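Local structure of CurB (Lyngbya majuscula, 5KP7) at residues B[35-40]-B[71-76]; B[29-34]-B[90-95]. The protein carries a covalently attached 4'-phosphopantetheine arm and probably serves as an acyl carrier protein in a polyketide pathway of Lyngbya majuscula. One frame throughout, in Å; residues are numbered along the deposited sequence.

Interaction 1 of 2, residues B[35-40]-B[71-76]; sequences KKYTRE and MMVMED
Residues 35-40 and 71-76, both helical, run closer to antiparallel than parallel, their axes 135° apart and 9.9 Å at closest approach, with Tyr37 and Met72 meeting at a CA to CA distance of 7.0 Å. The Tyr37 ring fills the gap between them. Met72 lays CB over one face of it, 3.8 Å from the ring centroid, a CH-pi contact offset toward the rim, and its bend at chi3 (101°) folds CE back to 3.4 Å from Tyr37 CD1. The sulfur approaches obliquely, a Met-aromatic contact, and the same methyl also meets Glu40 OE2. Over the centre of the opposite ring face passes CD of Lys36, so the ring is held between two aliphatic chains. At the far end Tyr37 OH donates to Asp76 OD2 over 2.8 Å, and OD2 accepts through its anti lone pair, the one pointing away from OD1; ring and carboxylate planes stand 78° apart. Lys36 NZ reaches that same oxygen at 3.4 Å, a long salt bridge, which together with the phenol probably favours an ionised carboxylate. Val73 CG2 approaches Tyr37 CD2 obliquely on the inner side. The contact is a surface seam of the helical carrier-protein fold, joining helix 27-41 to helix 63-76; beneath it Val73 packs on Ile34 and on Phe99 of helix 92-102.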
ATOM      1  N   LYS B  35      31.439  -7.566   5.351  1.00 49.33           N
ATOM      2  CA  LYS B  35      31.977  -6.476   6.186  1.00 49.91           C
ATOM      3  C   LYS B  35      32.256  -5.207   5.386  1.00 50.09           C
ATOM      4  O   LYS B  35      32.018  -4.103   5.876  1.00 50.07           O
ATOM      5  CB  LYS B  35      33.235  -6.916   6.921  1.00 51.99           C
ATOM      6  CG  LYS B  35      32.967  -7.885   8.062  1.00 52.65           C
ATOM      7  CD  LYS B  35      34.275  -8.482   8.559  1.00 56.12           C
ATOM      8  CE  LYS B  35      34.074  -9.310   9.807  1.00 57.48           C
ATOM      9  NZ  LYS B  35      35.397  -9.660  10.403  1.00 61.11           N
ATOM     10  N   LYS B  36      32.725  -5.369   4.152  1.00 51.03           N
ATOM     11  CA  LYS B  36      33.047  -4.231   3.296  1.00 52.79           C
ATOM     12  C   LYS B  36      31.829  -3.376   2.974  1.00 51.47           C
ATOM     13  O   LYS B  36      31.859  -2.156   3.161  1.00 51.53           O
ATOM     14  CB  LYS B  36      33.697  -4.697   1.990  1.00 56.06           C
ATOM     15  CG  LYS B  36      34.239  -3.553   1.138  1.00 59.55           C
ATOM     16  CD  LYS B  36      33.916  -3.718  -0.335  1.00 62.28           C
ATOM     17  CE  LYS B  36      34.730  -4.830  -0.969  1.00 65.78           C
ATOM     18  NZ  LYS B  36      34.157  -5.223  -2.286  1.00 67.87           N
ATOM     19  N   TYR B  37      30.760  -4.015   2.486  1.00 49.87           N
ATOM     20  CA  TYR B  37      29.552  -3.264   2.113  1.00 49.45           C
ATOM     21  C   TYR B  37      28.796  -2.751   3.336  1.00 46.97           C
ATOM     22  O   TYR B  37      28.202  -1.674   3.277  1.00 48.20           O
ATOM     23  CB  TYR B  37      28.666  -4.073   1.178  1.00 50.21           C
ATOM     24  CG  TYR B  37      29.294  -4.339  -0.171  1.00 52.60           C
ATOM     25  CD1 TYR B  37      29.601  -3.295  -1.042  1.00 55.82           C
ATOM     26  CD2 TYR B  37      29.587  -5.640  -0.580  1.00 53.52           C
ATOM     27  CE1 TYR B  37      30.187  -3.536  -2.279  1.00 59.31           C
ATOM     28  CE2 TYR B  37      30.171  -5.890  -1.812  1.00 56.71           C
ATOM     29  CZ  TYR B  37      30.469  -4.840  -2.656  1.00 59.68           C
ATOM     30  OH  TYR B  37      31.040  -5.112  -3.876  1.00 64.62           O
ATOM     31  N   THR B  38      28.879  -3.477   4.452  1.00 45.24           N
ATOM     32  CA  THR B  38      28.359  -3.001   5.739  1.00 45.07           C
ATOM     33  C   THR B  38      29.009  -1.662   6.133  1.00 46.07           C
ATOM     34  O   THR B  38      28.326  -0.690   6.449  1.00 46.05           O
ATOM     35  CB  THR B  38      28.544  -4.057   6.852  1.00 44.76           C
ATOM     36  OG1 THR B  38      27.828  -5.257   6.513  1.00 45.14           O
ATOM     37  CG2 THR B  38      28.040  -3.538   8.190  1.00 45.62           C
ATOM     38  N   ARG B  39      30.339  -1.613   6.100  1.00 46.79           N
ATOM     39  CA  ARG B  39      31.063  -0.359   6.350  1.00 48.80           C
ATOM     40  C   ARG B  39      30.783   0.718   5.297  1.00 49.12           C
ATOM     41  O   ARG B  39      30.746   1.897   5.620  1.00 51.15           O
ATOM     42  CB  ARG B  39      32.576  -0.616   6.461  1.00 50.61           C
ATOM     43  CG  ARG B  39      32.929  -1.395   7.706  1.00 52.05           C
ATOM     44  CD  ARG B  39      34.425  -1.655   7.828  1.00 56.02           C
ATOM     45  NE  ARG B  39      34.724  -2.348   9.090  1.00 58.23           N
ATOM     46  CZ  ARG B  39      35.260  -3.566   9.220  1.00 59.52           C
ATOM     47  NH1 ARG B  39      35.612  -4.298   8.163  1.00 59.64           N
ATOM     48  NH2 ARG B  39      35.460  -4.061  10.444  1.00 61.93           N
ATOM     49  N   GLU B  40      30.600   0.315   4.049  1.00 50.01           N
ATOM     50  CA  GLU B  40      30.241   1.245   2.970  1.00 53.19           C
ATOM     51  C   GLU B  40      28.845   1.867   3.176  1.00 54.19           C
ATOM     52  O   GLU B  40      28.604   3.020   2.836  1.00 54.09           O
ATOM     53  CB  GLU B  40      30.311   0.501   1.639  1.00 55.88           C
ATOM     54  CG  GLU B  40      30.425   1.363   0.404  1.00 60.46           C
ATOM     55  CD  GLU B  40      30.746   0.538  -0.835  1.00 63.57           C
ATOM     56  OE1 GLU B  40      31.753  -0.211  -0.831  1.00 65.16           O
ATOM     57  OE2 GLU B  40      29.989   0.639  -1.819  1.00 66.64           O
ATOM     58  N   MET B  71      22.067  -7.355  -1.550  1.00 34.64           N
ATOM     59  CA  MET B  71      22.085  -7.205  -3.003  1.00 35.66           C
ATOM     60  C   MET B  71      23.476  -6.825  -3.527  1.00 38.39           C
ATOM     61  O   MET B  71      23.868  -7.295  -4.594  1.00 40.07           O
ATOM     62  CB  MET B  71      21.031  -6.226  -3.472  1.00 36.76           C
ATOM     63  CG  MET B  71      19.596  -6.764  -3.287  1.00 36.53           C
ATOM     64  SD  MET B  71      18.363  -5.666  -3.989  1.00 38.87           S
ATOM     65  CE  MET B  71      18.349  -4.322  -2.817  1.00 38.06           C
ATOM     66  N   MET B  72      24.199  -6.007  -2.771  1.00 38.08           N
ATOM     67  CA  MET B  72      25.602  -5.670  -3.129  1.00 42.32           C
ATOM     68  C   MET B  72      26.502  -6.904  -3.110  1.00 42.51           C
ATOM     69  O   MET B  72      27.316  -7.107  -4.030  1.00 43.39           O
ATOM     70  CB  MET B  72      26.142  -4.605  -2.184  1.00 45.72           C
ATOM     71  CG  MET B  72      25.484  -3.244  -2.362  1.00 48.30           C
ATOM     72  SD  MET B  72      25.740  -2.193  -0.913  1.00 54.67           S
ATOM     73  CE  MET B  72      27.063  -1.138  -1.484  1.00 58.47           C
ATOM     74  N   VAL B  73      26.357  -7.740  -2.083  1.00 40.61           N
ATOM     75  CA  VAL B  73      27.141  -8.975  -1.993  1.00 41.73           C
ATOM     76  C   VAL B  73      26.778  -9.928  -3.141  1.00 42.34           C
ATOM     77  O   VAL B  73      27.669 -10.538  -3.751  1.00 43.96           O
ATOM     78  CB  VAL B  73      26.973  -9.701  -0.640  1.00 41.33           C
ATOM     79  CG1 VAL B  73      27.740 -11.024  -0.631  1.00 43.60           C
ATOM     80  CG2 VAL B  73      27.428  -8.830   0.518  1.00 42.05           C
ATOM     81  N   MET B  74      25.479 -10.065  -3.436  1.00 39.75           N
ATOM     82  CA  MET B  74      25.009 -10.898  -4.557  1.00 41.05           C
ATOM     83  C   MET B  74      25.653 -10.470  -5.871  1.00 44.70           C
ATOM     84  O   MET B  74      26.189 -11.319  -6.614  1.00 46.78           O
ATOM     85  CB  MET B  74      23.477 -10.830  -4.709  1.00 38.97           C
ATOM     86  CG  MET B  74      22.721 -11.588  -3.644  1.00 37.90           C
ATOM     87  SD  MET B  74      20.932 -11.323  -3.798  1.00 36.76           S
ATOM     88  CE  MET B  74      20.552 -12.447  -5.138  1.00 38.39           C
ATOM     89  N   GLU B  75      25.651  -9.155  -6.117  1.00 46.69           N
ATOM     90  CA  GLU B  75      26.229  -8.574  -7.333  1.00 50.47           C
ATOM     91  C   GLU B  75      27.762  -8.747  -7.407  1.00 52.48           C
ATOM     92  O   GLU B  75      28.296  -9.081  -8.465  1.00 53.92           O
ATOM     93  CB  GLU B  75      25.864  -7.093  -7.435  1.00 53.23           C
ATOM     94  CG  GLU B  75      26.230  -6.466  -8.776  1.00 58.45           C
ATOM     95  CD  GLU B  75      26.047  -4.961  -8.801  1.00 61.43           C
ATOM     96  OE1 GLU B  75      25.144  -4.450  -8.111  1.00 61.98           O
ATOM     97  OE2 GLU B  75      26.809  -4.293  -9.531  1.00 65.73           O
ATOM     98  N   ASP B  76      28.450  -8.520  -6.286  1.00 52.61           N
ATOM     99  CA  ASP B  76      29.915  -8.758  -6.166  1.00 55.78           C
ATOM    100  C   ASP B  76      30.273 -10.201  -6.549  1.00 56.71           C
ATOM    101  O   ASP B  76      31.268 -10.431  -7.253  1.00 58.08           O
ATOM    102  CB  ASP B  76      30.362  -8.427  -4.724  1.00 56.52           C
ATOM    103  CG  ASP B  76      31.862  -8.555  -4.494  1.00 61.69           C
ATOM    104  OD1 ASP B  76      32.417  -9.654  -4.673  1.00 63.66           O
ATOM    105  OD2 ASP B  76      32.479  -7.563  -4.059  1.00 64.19           O
TER

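Interaction 2 of 2, residues B[29-34]-B[90-95]; sequences QVLKII and KNIGEL
Glu94 N donates to Asn91 OD1 over 2.7 Å, an N-cap bond at the start of helix 92-102, the last helix of the carrier-protein fold, which packs here against helix 27-41. The bond is nearly straight, 166° at the hydrogen. Lys90 N, one residue before the N-cap, gives its hydrogen to Glu94 OE1 at 2.8 Å, so Glu94 takes part in both bonds; because the donor is not the N-cap residue itself, this is not a classical capping box. The capped end presents Ile92 and Leu95 to the other helix, where the contact is apolar. Leu31 crosses Ile92 at about a right angle, and its CD1 lies 3.8 Å from Ile92 CG1. Ile92 holds CG1 between its backbone N and carbonyl carbon (chi1 61°), which turns that branch to Leu31 while CG2 faces Ile34 CG2 at 4.0 Å. Gly93 is close by, and Leu31 CD1 comes within 4.2 Å of Gly93 N. Ala96 adds to this buried interface, touching both Leu31 and Ile34, and Leu56 from a loop packs on Ile92. The end of Ile34 reaches one turn further along, its CD1 resting 3.8 Å from Leu95 CG and 3.9 Å from Ile92 O.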
ATOM      1  N   GLN B  29      35.994 -15.760   3.162  1.00 61.84           N
ATOM      2  CA  GLN B  29      36.104 -14.768   2.083  1.00 61.67           C
ATOM      3  C   GLN B  29      34.795 -13.971   1.924  1.00 57.23           C
ATOM      4  O   GLN B  29      34.810 -12.763   1.654  1.00 56.31           O
ATOM      5  CB  GLN B  29      36.431 -15.454   0.752  1.00 64.55           C
ATOM      6  CG  GLN B  29      37.843 -16.029   0.660  1.00 70.50           C
ATOM      7  CD  GLN B  29      38.033 -16.933  -0.558  1.00 74.12           C
ATOM      8  OE1 GLN B  29      37.319 -17.927  -0.722  1.00 74.18           O
ATOM      9  NE2 GLN B  29      38.999 -16.597  -1.414  1.00 79.00           N
ATOM     10  N   VAL B  30      33.665 -14.654   2.071  1.00 54.98           N
ATOM     11  CA  VAL B  30      32.372 -13.979   1.894  1.00 51.95           C
ATOM     12  C   VAL B  30      32.111 -13.025   3.063  1.00 50.85           C
ATOM     13  O   VAL B  30      31.636 -11.910   2.848  1.00 49.82           O
ATOM     14  CB  VAL B  30      31.202 -14.967   1.716  1.00 51.15           C
ATOM     15  CG1 VAL B  30      29.869 -14.216   1.654  1.00 49.29           C
ATOM     16  CG2 VAL B  30      31.373 -15.778   0.447  1.00 52.54           C
ATOM     17  N   LEU B  31      32.446 -13.458   4.279  1.00 51.30           N
ATOM     18  CA  LEU B  31      32.320 -12.622   5.466  1.00 51.72           C
ATOM     19  C   LEU B  31      33.094 -11.310   5.320  1.00 52.98           C
ATOM     20  O   LEU B  31      32.611 -10.254   5.716  1.00 51.04           O
ATOM     21  CB  LEU B  31      32.762 -13.391   6.716  1.00 54.42           C
ATOM     22  CG  LEU B  31      32.587 -12.739   8.094  1.00 55.66           C
ATOM     23  CD1 LEU B  31      31.145 -12.348   8.373  1.00 54.48           C
ATOM     24  CD2 LEU B  31      33.094 -13.692   9.168  1.00 59.09           C
ATOM     25  N   LYS B  32      34.280 -11.363   4.729  1.00 55.45           N
ATOM     26  CA  LYS B  32      35.005 -10.129   4.427  1.00 57.58           C
ATOM     27  C   LYS B  32      34.237  -9.190   3.493  1.00 55.08           C
ATOM     28  O   LYS B  32      34.214  -7.978   3.730  1.00 53.69           O
ATOM     29  CB  LYS B  32      36.396 -10.424   3.866  1.00 62.14           C
ATOM     30  CG  LYS B  32      37.369 -10.922   4.919  1.00 66.66           C
ATOM     31  CD  LYS B  32      38.776 -10.402   4.656  1.00 72.25           C
ATOM     32  CE  LYS B  32      39.716 -10.709   5.807  1.00 76.98           C
ATOM     33  NZ  LYS B  32      40.171 -12.125   5.759  1.00 80.30           N
ATOM     34  N   ILE B  33      33.598  -9.751   2.465  1.00 54.66           N
ATOM     35  CA  ILE B  33      32.818  -8.960   1.501  1.00 53.84           C
ATOM     36  C   ILE B  33      31.570  -8.356   2.147  1.00 50.52           C
ATOM     37  O   ILE B  33      31.185  -7.235   1.812  1.00 48.91           O
ATOM     38  CB  ILE B  33      32.422  -9.791   0.259  1.00 55.66           C
ATOM     39  CG1 ILE B  33      33.677 -10.205  -0.523  1.00 59.10           C
ATOM     40  CG2 ILE B  33      31.503  -8.997  -0.664  1.00 56.40           C
ATOM     41  CD1 ILE B  33      33.415 -11.235  -1.603  1.00 61.04           C
ATOM     42  N   ILE B  34      30.952  -9.103   3.064  1.00 48.87           N
ATOM     43  CA  ILE B  34      29.806  -8.598   3.848  1.00 48.15           C
ATOM     44  C   ILE B  34      30.261  -7.443   4.740  1.00 48.10           C
ATOM     45  O   ILE B  34      29.566  -6.443   4.856  1.00 47.06           O
ATOM     46  CB  ILE B  34      29.136  -9.717   4.688  1.00 46.80           C
ATOM     47  CG1 ILE B  34      28.442 -10.714   3.763  1.00 46.33           C
ATOM     48  CG2 ILE B  34      28.165  -9.147   5.725  1.00 47.19           C
ATOM     49  CD1 ILE B  34      28.038 -12.001   4.451  1.00 46.64           C
ATOM     50  N   LYS B  90      20.482 -14.670  11.194  1.00 50.83           N
ATOM     51  CA  LYS B  90      20.385 -13.869  12.425  1.00 53.32           C
ATOM     52  C   LYS B  90      21.658 -13.094  12.744  1.00 52.19           C
ATOM     53  O   LYS B  90      21.652 -12.261  13.638  1.00 53.85           O
ATOM     54  CB  LYS B  90      19.985 -14.748  13.625  1.00 58.29           C
ATOM     55  CG  LYS B  90      18.713 -15.574  13.428  1.00 61.06           C
ATOM     56  CD  LYS B  90      17.497 -14.736  13.049  1.00 61.53           C
ATOM     57  CE  LYS B  90      16.325 -15.582  12.549  1.00 63.61           C
ATOM     58  NZ  LYS B  90      15.558 -16.198  13.671  1.00 68.81           N
ATOM     59  N   ASN B  91      22.745 -13.367  12.034  1.00 50.35           N
ATOM     60  CA  ASN B  91      23.959 -12.565  12.166  1.00 50.02           C
ATOM     61  C   ASN B  91      24.743 -12.631  10.870  1.00 48.01           C
ATOM     62  O   ASN B  91      24.362 -13.362   9.966  1.00 47.21           O
ATOM     63  CB  ASN B  91      24.788 -13.060  13.355  1.00 53.28           C
ATOM     64  CG  ASN B  91      25.122 -14.532  13.254  1.00 55.08           C
ATOM     65  OD1 ASN B  91      25.605 -14.996  12.227  1.00 55.08           O
ATOM     66  ND2 ASN B  91      24.886 -15.271  14.330  1.00 58.69           N
ATOM     67  N   ILE B  92      25.833 -11.873  10.778  1.00 48.11           N
ATOM     68  CA  ILE B  92      26.607 -11.816   9.527  1.00 47.50           C
ATOM     69  C   ILE B  92      27.338 -13.120   9.219  1.00 48.68           C
ATOM     70  O   ILE B  92      27.548 -13.451   8.048  1.00 47.50           O
ATOM     71  CB  ILE B  92      27.554 -10.594   9.446  1.00 48.36           C
ATOM     72  CG1 ILE B  92      28.615 -10.588  10.560  1.00 50.90           C
ATOM     73  CG2 ILE B  92      26.749  -9.300   9.484  1.00 47.81           C
ATOM     74  CD1 ILE B  92      29.546  -9.397  10.472  1.00 52.41           C
ATOM     75  N   GLY B  93      27.704 -13.858  10.267  1.00 50.64           N
ATOM     76  CA  GLY B  93      28.300 -15.172  10.125  1.00 53.25           C
ATOM     77  C   GLY B  93      27.369 -16.151   9.439  1.00 52.81           C
ATOM     78  O   GLY B  93      27.784 -16.868   8.537  1.00 53.69           O
ATOM     79  N   GLU B  94      26.111 -16.179   9.875  1.00 51.53           N
ATOM     80  CA  GLU B  94      25.085 -16.993   9.225  1.00 50.80           C
ATOM     81  C   GLU B  94      24.809 -16.528   7.793  1.00 47.99           C
ATOM     82  O   GLU B  94      24.567 -17.363   6.925  1.00 48.77           O
ATOM     83  CB  GLU B  94      23.782 -17.007  10.036  1.00 51.40           C
ATOM     84  CG  GLU B  94      23.897 -17.737  11.369  1.00 54.74           C
ATOM     85  CD  GLU B  94      22.570 -17.864  12.106  1.00 56.85           C
ATOM     86  OE1 GLU B  94      21.580 -17.197  11.703  1.00 55.26           O
ATOM     87  OE2 GLU B  94      22.508 -18.649  13.088  1.00 60.19           O
ATOM     88  N   LEU B  95      24.836 -15.212   7.542  1.00 45.12           N
ATOM     89  CA  LEU B  95      24.659 -14.701   6.167  1.00 42.99           C
ATOM     90  C   LEU B  95      25.772 -15.214   5.272  1.00 43.83           C
ATOM     91  O   LEU B  95      25.522 -15.648   4.149  1.00 42.80           O
ATOM     92  CB  LEU B  95      24.636 -13.169   6.121  1.00 41.41           C
ATOM     93  CG  LEU B  95      24.331 -12.527   4.768  1.00 40.69           C
ATOM     94  CD1 LEU B  95      23.018 -13.062   4.187  1.00 39.71           C
ATOM     95  CD2 LEU B  95      24.269 -11.016   4.928  1.00 40.55           C
TER

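How the interactions relate
Helix 27-41 serves both contacts: its later turns meet helix 63-76 in interaction 1, its earlier turns meet helix 92-102 in interaction 2, and the two centres lie about 10 Å apart. Interaction 1 is at the surface and mixes aromatic, sulfur and charged groups; interaction 2 is buried, its cross-helix packing made by aliphatic branches, while the Asn91 cap lies at its margin and bonds within its own segment. They join where Val73 CG2 packs 3.9 Å from Ile34 CG1, and Asp76 OD1 also rests on Ile33 CD1. Together they hold three helices of one carrier domain, whose pantetheine-bearing Ser63 begins helix 63-76.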